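Local coordinates for protein laccase (Uncultured bacterium, PDB 4F7K) that probably oxidises phenolic and related substrates at copper centres while reducing dioxygen to water, as a secreted bacterial laccase of the multicopper oxidase family, at residues I135-W140 with F197-E202; H131-M136 with V172-P177. One frame throughout, in Å; residues are numbered along the deposited sequence.

Interaction 1: residues I135-W140 with F197-E202; sequences IMIDDW and FPVELE
Ile137 and Phe197 meet through a CH-pi contact. The CG2 methyl of Ile137 lies over one face of the Phe197 ring, 3.8 Å from the ring centroid and 15° off its normal, so the methyl sits over the face but displaced toward the CD2-CE2 rim. Ile137 CG2 is 3.7 Å from Phe197 CD2, and Phe197 CE2 is as near. The two side chains run past one another in opposite directions. In Ile137, CG2 is anti to the backbone N, which leaves CG1 beside that N and lets the other branch serve a second partner.

That second contact is purely aliphatic. Ile137 CD1 and Val199 CG2 approach tip to tip at 3.7 Å, the isoleucine chain being extended at its second torsion (chi2 175°). One residue thus touches both Phe197 and Val199, each with a different methyl.

The rim of the same ring is met by Asp139, whose CB lies near the ring plane, 3.9 Å from Phe197 CZ. Its carboxylate engages Arg195 in a long, weak ion pair. No hydrogen bond joins 135-140 to 197-202, and the two backbones stay well apart, with 8.2 Å between Ile137 CA and Phe197 CA.

The contact is therefore side-chain packing between two sheets of one cupredoxin-like domain. Strand 131-140 lies between strands 167-173 and 183-190, with Ala170 also touching Ile137 and Asn190 touching Phe197, while strand 197-202 belongs to the facing sheet, between strands 226-227 and 245-249.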
# COMPACT_ATOMS: atom_id res chain seq x y z
N ILE A 135 3.27 -4.82 8.49
CA ILE A 135 2.04 -5.56 8.68
C ILE A 135 1.22 -5.47 7.41
O ILE A 135 0.58 -4.42 7.15
CB ILE A 135 1.15 -4.98 9.84
CG1 ILE A 135 2.00 -4.47 11.01
CG2 ILE A 135 0.06 -5.99 10.24
CD1 ILE A 135 2.85 -5.47 11.66
N MET A 136 1.19 -6.57 6.67
CA MET A 136 0.47 -6.64 5.41
C MET A 136 -0.84 -7.39 5.65
O MET A 136 -0.87 -8.58 6.06
CB MET A 136 1.33 -7.29 4.31
CG MET A 136 2.49 -6.37 3.83
SD MET A 136 3.89 -7.28 3.06
CE MET A 136 4.67 -8.12 4.46
N ILE A 137 -1.94 -6.67 5.44
CA ILE A 137 -3.24 -7.26 5.68
C ILE A 137 -3.87 -7.61 4.34
O ILE A 137 -3.90 -6.79 3.43
CB ILE A 137 -4.14 -6.33 6.51
CG1 ILE A 137 -3.42 -5.94 7.82
CG2 ILE A 137 -5.49 -6.99 6.81
CD1 ILE A 137 -4.17 -4.91 8.71
N ASP A 138 -4.33 -8.85 4.21
CA ASP A 138 -4.91 -9.32 2.94
C ASP A 138 -6.06 -10.25 3.32
O ASP A 138 -6.15 -10.73 4.45
CB ASP A 138 -3.81 -10.07 2.15
CG ASP A 138 -4.05 -10.11 0.64
OD1 ASP A 138 -5.12 -9.63 0.16
OD2 ASP A 138 -3.11 -10.65 -0.07
N ASP A 139 -6.99 -10.48 2.42
CA ASP A 139 -7.91 -11.58 2.68
C ASP A 139 -7.92 -12.60 1.57
O ASP A 139 -7.34 -12.38 0.51
CB ASP A 139 -9.29 -11.08 3.05
CG ASP A 139 -10.08 -10.73 1.88
OD1 ASP A 139 -9.47 -10.10 0.98
OD2 ASP A 139 -11.27 -11.12 1.87
N TRP A 140 -8.51 -13.76 1.82
CA TRP A 140 -8.33 -14.86 0.87
C TRP A 140 -9.56 -15.76 0.87
O TRP A 140 -10.20 -15.95 1.89
CB TRP A 140 -7.13 -15.76 1.19
CG TRP A 140 -5.74 -15.22 1.07
CD1 TRP A 140 -4.88 -15.33 0.01
CD2 TRP A 140 -5.02 -14.57 2.11
NE1 TRP A 140 -3.67 -14.71 0.32
CE2 TRP A 140 -3.75 -14.25 1.61
CE3 TRP A 140 -5.35 -14.21 3.42
CZ2 TRP A 140 -2.80 -13.61 2.37
CZ3 TRP A 140 -4.43 -13.59 4.17
CH2 TRP A 140 -3.16 -13.26 3.65
N PHE A 197 -10.41 -2.46 5.22
CA PHE A 197 -10.19 -2.97 6.56
C PHE A 197 -10.16 -1.83 7.59
O PHE A 197 -9.22 -1.01 7.59
CB PHE A 197 -8.83 -3.70 6.60
CG PHE A 197 -8.84 -5.04 5.89
CD1 PHE A 197 -9.62 -6.09 6.37
CD2 PHE A 197 -8.04 -5.26 4.78
CE1 PHE A 197 -9.64 -7.32 5.72
CE2 PHE A 197 -8.02 -6.50 4.11
CZ PHE A 197 -8.83 -7.54 4.60
N PRO A 198 -11.18 -1.77 8.47
CA PRO A 198 -10.94 -1.03 9.71
C PRO A 198 -9.96 -1.85 10.51
O PRO A 198 -10.05 -3.09 10.53
CB PRO A 198 -12.30 -1.05 10.44
CG PRO A 198 -13.22 -1.94 9.64
CD PRO A 198 -12.44 -2.54 8.48
N VAL A 199 -8.99 -1.19 11.13
CA VAL A 199 -8.00 -1.91 11.91
C VAL A 199 -7.88 -1.32 13.31
O VAL A 199 -7.43 -0.18 13.46
CB VAL A 199 -6.61 -1.91 11.27
CG1 VAL A 199 -5.68 -2.82 12.08
CG2 VAL A 199 -6.68 -2.38 9.79
N GLU A 200 -8.26 -2.11 14.30
CA GLU A 200 -8.06 -1.74 15.71
C GLU A 200 -6.79 -2.37 16.26
O GLU A 200 -6.57 -3.58 16.13
CB GLU A 200 -9.25 -2.16 16.55
CG GLU A 200 -10.48 -1.32 16.34
CD GLU A 200 -10.26 0.19 16.61
OE1 GLU A 200 -9.46 0.54 17.51
OE2 GLU A 200 -10.90 1.02 15.91
N LEU A 201 -5.93 -1.53 16.84
CA LEU A 201 -4.75 -2.05 17.52
C LEU A 201 -5.04 -2.37 18.95
O LEU A 201 -5.67 -1.58 19.63
CB LEU A 201 -3.62 -1.04 17.48
CG LEU A 201 -2.60 -1.26 16.39
CD1 LEU A 201 -3.25 -1.23 15.06
CD2 LEU A 201 -1.60 -0.16 16.50
N GLU A 202 -4.58 -3.52 19.42
CA GLU A 202 -4.67 -3.84 20.86
C GLU A 202 -3.31 -4.13 21.47
O GLU A 202 -2.40 -4.57 20.78
CB GLU A 202 -5.62 -5.01 21.08
CG GLU A 202 -7.06 -4.65 20.72
CD GLU A 202 -8.03 -5.76 20.97
OE1 GLU A 202 -7.64 -6.82 21.51
OE2 GLU A 202 -9.21 -5.56 20.63

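Interaction 2: residues H131-M136 with V172-P177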
# COMPACT_ATOMS: atom_id res chain seq x y z
N HIS A 131 11.73 -2.15 17.60
CA HIS A 131 11.42 -3.04 16.47
C HIS A 131 10.62 -2.31 15.42
O HIS A 131 9.73 -1.52 15.74
CB HIS A 131 10.61 -4.26 16.93
CG HIS A 131 11.32 -5.12 17.93
ND1 HIS A 131 11.15 -4.98 19.29
CD2 HIS A 131 12.21 -6.13 17.76
CE1 HIS A 131 11.90 -5.87 19.92
NE2 HIS A 131 12.55 -6.58 19.01
N ASP A 132 10.95 -2.58 14.17
CA ASP A 132 10.34 -1.97 13.03
C ASP A 132 9.72 -3.10 12.21
O ASP A 132 10.43 -3.81 11.50
CB ASP A 132 11.41 -1.20 12.24
CG ASP A 132 10.86 -0.45 11.04
OD1 ASP A 132 9.75 -0.78 10.52
OD2 ASP A 132 11.58 0.48 10.58
N LEU A 133 8.40 -3.26 12.33
CA LEU A 133 7.67 -4.39 11.74
C LEU A 133 6.71 -3.94 10.65
O LEU A 133 6.13 -2.85 10.73
CB LEU A 133 6.89 -5.18 12.81
CG LEU A 133 7.70 -5.49 14.08
CD1 LEU A 133 6.82 -5.91 15.28
CD2 LEU A 133 8.82 -6.52 13.83
N ILE A 134 6.56 -4.78 9.62
CA ILE A 134 5.68 -4.49 8.50
C ILE A 134 4.47 -5.40 8.62
O ILE A 134 4.62 -6.60 8.79
CB ILE A 134 6.43 -4.73 7.17
CG1 ILE A 134 7.52 -3.66 6.96
CG2 ILE A 134 5.47 -4.82 5.98
CD1 ILE A 134 8.64 -4.07 5.99
N ILE A 135 3.27 -4.82 8.49
CA ILE A 135 2.04 -5.56 8.68
C ILE A 135 1.22 -5.47 7.41
O ILE A 135 0.58 -4.42 7.15
CB ILE A 135 1.15 -4.98 9.84
CG1 ILE A 135 2.00 -4.47 11.01
CG2 ILE A 135 0.06 -5.99 10.24
CD1 ILE A 135 2.85 -5.47 11.66
N MET A 136 1.19 -6.57 6.67
CA MET A 136 0.47 -6.64 5.41
C MET A 136 -0.84 -7.39 5.65
O MET A 136 -0.87 -8.58 6.06
CB MET A 136 1.33 -7.29 4.31
CG MET A 136 2.49 -6.37 3.83
SD MET A 136 3.89 -7.28 3.06
CE MET A 136 4.67 -8.12 4.46
N VAL A 172 3.01 -10.47 9.48
CA VAL A 172 3.95 -9.65 10.19
C VAL A 172 5.33 -10.00 9.68
O VAL A 172 5.69 -11.17 9.58
CB VAL A 172 3.85 -9.89 11.74
CG1 VAL A 172 4.82 -9.03 12.47
CG2 VAL A 172 2.43 -9.58 12.24
N GLU A 173 6.09 -8.98 9.30
CA GLU A 173 7.43 -9.19 8.77
C GLU A 173 8.38 -8.22 9.43
O GLU A 173 8.17 -7.02 9.34
CB GLU A 173 7.45 -8.97 7.25
CG GLU A 173 8.86 -9.00 6.62
CD GLU A 173 9.58 -10.30 6.83
OE1 GLU A 173 8.99 -11.37 6.56
OE2 GLU A 173 10.76 -10.26 7.27
N PRO A 174 9.42 -8.74 10.13
CA PRO A 174 9.66 -10.17 10.40
C PRO A 174 8.85 -10.64 11.60
O PRO A 174 8.33 -9.80 12.34
CB PRO A 174 11.15 -10.22 10.73
CG PRO A 174 11.37 -8.88 11.48
CD PRO A 174 10.46 -7.88 10.75
N VAL A 175 8.72 -11.94 11.79
CA VAL A 175 8.14 -12.48 13.01
C VAL A 175 9.25 -12.52 14.05
O VAL A 175 10.25 -13.24 13.91
CB VAL A 175 7.56 -13.89 12.84
CG1 VAL A 175 7.22 -14.47 14.22
CG2 VAL A 175 6.33 -13.84 11.89
N THR A 176 9.07 -11.74 15.08
CA THR A 176 10.14 -11.50 15.98
C THR A 176 9.48 -11.37 17.33
O THR A 176 8.34 -10.92 17.40
CB THR A 176 10.95 -10.25 15.52
OG1 THR A 176 12.34 -10.48 15.72
CG2 THR A 176 10.51 -8.96 16.23
N PRO A 177 10.16 -11.81 18.39
CA PRO A 177 9.52 -11.67 19.69
C PRO A 177 9.75 -10.26 20.22
O PRO A 177 10.85 -9.72 20.09
CB PRO A 177 10.24 -12.71 20.55
CG PRO A 177 11.59 -12.91 19.90
CD PRO A 177 11.52 -12.37 18.49
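Ile134 and Glu173 form an antiparallel hydrogen-bonded pair, joined by Ile134 N to Glu173 O at 2.8 Å and Glu173 N to Ile134 O at 2.8 Å, the first the straighter at 168°. Ile135 and Val172 follow as a non-hydrogen-bonded pair, and Val172 CA adds a CA-H...O contact to Ile134 O.

On the sheet face carrying Ile135 and Val172, the two side chains lie side by side and point the same way, with Ile135 CD1 4.1 Å from Val172 CG1. The face of Ile134 and Glu173 also receives the end of Met136: its chain bends at chi3 (-71°), and CE comes to 4.0 Å from Glu173 CB. The Glu173 chain itself bends away, and OE1 hydrogen-bonds a glycerol molecule.

Beyond Glu173 the regular pairing ends at a cis peptide bond before Pro174, and side chains carry the contact onward. Leu133 crosses Pro174 at about a right angle, its CD2 3.7 Å from Pro174 CD. The same methyl touches Thr176 CG2, which in turn meets the His131 ring obliquely, 3.6 Å from His131 CD2. The imidazole also passes near the carbonyl of Pro177, with His131 NE2 3.7 Å from Pro177 O. An alanine in place of His131 removes the ring from beside Thr176 CG2 and the Pro177 carbonyl, and would probably open a gap at this end of the contact. Asp132 points away from 172-177 and forms a salt bridge with Arg187.

The pairing places strand 167-173 at the margin of its sheet within the chain, in what is consistent with a cupredoxin-like beta-sandwich domain of the multicopper oxidases.

How the interactions relate
Interactions 1 and 2 start from the same strand, 131-140, and overlap at Ile135 and Met136, which meet the partner segment in interaction 2 alone; the two contacts join the strand to different parts of the domain. Interaction 2 acts within one sheet, pairing the strand with its edge neighbour 167-173 and the loop that follows; it is partly buried and reaches exposed residues. Interaction 1 lies deeper and links that sheet to the facing one. Their chemistry differs accordingly: backbone hydrogen bonds supplemented by mixed side-chain contacts in 131-136 with 172-177, against methyl, aromatic and aliphatic packing without any hydrogen bond in 135-140 with 197-202. The two centres are about 13 Å apart.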